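Side-chain contact in esterase A (Caulobacter crescentus, PDB 5GKV), which probably hydrolyses ester substrates as a serine hydrolase of the beta-lactamase and penicillin-binding-protein family: residues Arg92-Glu96 and Gly97-Tyr101. Sequence-based numbering, arbitrary orientation.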
loop_
_atom_site.group_PDB
_atom_site.type_symbol
_atom_site.label_atom_id
_atom_site.label_comp_id
_atom_site.label_asym_id
_atom_site.label_seq_id
_atom_site.Cartn_x
_atom_site.Cartn_y
_atom_site.Cartn_z
ATOM N N ARG A 92 12.861 3.638 -6.979
ATOM C CA ARG A 92 13.614 4.824 -7.397
ATOM C C ARG A 92 15.093 4.729 -7.012
ATOM O O ARG A 92 15.969 5.048 -7.826
ATOM C CB ARG A 92 12.974 6.080 -6.803
ATOM C CG ARG A 92 11.664 6.488 -7.506
ATOM C CD ARG A 92 11.067 7.756 -6.893
ATOM N NE ARG A 92 11.681 9.005 -7.370
ATOM C CZ ARG A 92 12.230 9.929 -6.586
ATOM N NH1 ARG A 92 12.266 9.761 -5.274
ATOM N NH2 ARG A 92 12.754 11.026 -7.111
ATOM N N LEU A 93 15.395 4.322 -5.767
ATOM C CA LEU A 93 16.799 4.152 -5.371
ATOM C C LEU A 93 17.523 3.175 -6.279
ATOM O O LEU A 93 18.687 3.398 -6.640
ATOM C CB LEU A 93 16.926 3.655 -3.937
ATOM C CG LEU A 93 16.537 4.575 -2.802
ATOM C CD1 LEU A 93 16.812 3.857 -1.473
ATOM C CD2 LEU A 93 17.340 5.867 -2.899
ATOM N N VAL A 94 16.874 2.057 -6.615
ATOM C CA VAL A 94 17.510 1.081 -7.492
ATOM C C VAL A 94 17.714 1.680 -8.880
ATOM O O VAL A 94 18.809 1.598 -9.463
ATOM C CB VAL A 94 16.684 -0.218 -7.540
ATOM C CG1 VAL A 94 17.253 -1.175 -8.566
ATOM C CG2 VAL A 94 16.687 -0.878 -6.167
ATOM N N ASP A 95 16.670 2.306 -9.419
ATOM C CA ASP A 95 16.756 2.916 -10.744
ATOM C C ASP A 95 17.863 3.956 -10.812
ATOM O O ASP A 95 18.504 4.110 -11.858
ATOM C CB ASP A 95 15.415 3.559 -11.114
ATOM C CG ASP A 95 15.379 4.082 -12.555
ATOM O OD1 ASP A 95 15.798 3.356 -13.485
ATOM O OD2 ASP A 95 14.912 5.229 -12.755
ATOM N N GLU A 96 18.094 4.678 -9.718
ATOM C CA GLU A 96 19.142 5.681 -9.645
ATOM C C GLU A 96 20.529 5.077 -9.465
ATOM O O GLU A 96 21.506 5.826 -9.436
ATOM C CB GLU A 96 18.865 6.665 -8.504
ATOM C CG GLU A 96 17.637 7.557 -8.722
ATOM C CD GLU A 96 17.159 8.205 -7.431
ATOM O OE1 GLU A 96 17.911 8.195 -6.430
ATOM O OE2 GLU A 96 16.020 8.715 -7.409
ATOM N N GLY A 97 20.641 3.757 -9.343
ATOM C CA GLY A 97 21.935 3.124 -9.146
ATOM C C GLY A 97 22.518 3.251 -7.757
ATOM O O GLY A 97 23.720 3.054 -7.587
ATOM N N ARG A 98 21.710 3.565 -6.750
ATOM C CA ARG A 98 22.191 3.667 -5.380
ATOM C C ARG A 98 22.006 2.370 -4.597
ATOM O O ARG A 98 22.454 2.281 -3.454
ATOM C CB ARG A 98 21.477 4.813 -4.659
ATOM C CG ARG A 98 21.657 6.176 -5.324
ATOM C CD ARG A 98 21.129 7.289 -4.431
ATOM N NE ARG A 98 22.049 7.485 -3.317
ATOM C CZ ARG A 98 21.832 8.310 -2.293
ATOM N NH1 ARG A 98 20.710 9.035 -2.224
ATOM N NH2 ARG A 98 22.744 8.413 -1.327
ATOM N N LEU A 99 21.366 1.375 -5.196
ATOM C CA LEU A 99 20.926 0.135 -4.569
ATOM C C LEU A 99 20.610 -0.806 -5.711
ATOM O O LEU A 99 20.291 -0.352 -6.811
ATOM C CB LEU A 99 19.684 0.364 -3.687
ATOM C CG LEU A 99 19.121 -0.767 -2.813
ATOM C CD1 LEU A 99 20.069 -1.053 -1.666
ATOM C CD2 LEU A 99 17.722 -0.392 -2.287
ATOM N N ALA A 100 20.729 -2.105 -5.464
ATOM C CA ALA A 100 20.398 -3.104 -6.469
ATOM C C ALA A 100 19.442 -4.104 -5.847
ATOM O O ALA A 100 19.554 -4.409 -4.657
ATOM C CB ALA A 100 21.644 -3.820 -7.009
ATOM N N TYR A 101 18.484 -4.585 -6.645
ATOM C CA TYR A 101 17.488 -5.514 -6.113
ATOM C C TYR A 101 18.122 -6.818 -5.654
ATOM O O TYR A 101 17.616 -7.457 -4.728
ATOM C CB TYR A 101 16.408 -5.792 -7.153
ATOM C CG TYR A 101 15.302 -4.747 -7.175
ATOM C CD1 TYR A 101 14.615 -4.424 -6.015
ATOM C CD2 TYR A 101 14.943 -4.100 -8.354
ATOM C CE1 TYR A 101 13.613 -3.480 -6.013
ATOM C CE2 TYR A 101 13.919 -3.129 -8.368
ATOM C CZ TYR A 101 13.262 -2.840 -7.190
ATOM O OH TYR A 101 12.263 -1.912 -7.151
#
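Val-94 presses a methyl onto the ring of Tyr-101, the two side chains meeting at about a right angle. CG2 stands 3.9 Å from the ring centroid and only 5° off the normal, a CH-pi contact over the middle of one face. CG1 also touches the ring, 3.7 Å from Tyr-101 CD2. With CG1 anti to the backbone N (chi1 174°) and CG2 beside that N, both branches of Val-94 reach the returning chain. CG2 also meets the isobutyl group of Leu-99, 4.0 Å from its CD2, and so touches both ring and leucine. The backbones are close here as well: Val-94 CA points its hydrogen at Leu-99 O, the heavy atoms 3.2 Å apart. The turn that brings them together is a Schellman motif ending helix 82-95. Gly-97, at positive phi, gives its N-H to Val-94 O from above the carbonyl plane, while Arg-98 N reaches back to Leu-93 O at 3.0 Å. The chain then runs on toward helix 105-108, and Leu-93 and Leu-99 bring their CB atoms alongside each other, their side chains resting on helix 173-186 through Phe-182, Val-185 and Ile-181. Arg-304 makes a cation-pi contact with Tyr-101, whose side chain also touches Ala-299 and Ala-300 of helix 294-301. At the exposed side of the turn Glu-96 and Arg-98 lie side by side and point the same way, carboxylate and guanidinium nearly coplanar (15° apart). They touch through the arginine's aliphatic part, Glu-96 OE1 to Arg-98 CD, whereas OE1 and Arg-98 NH1 stay 5.1 Å apart, too far for a salt bridge, though the opposite charges may still attract weakly.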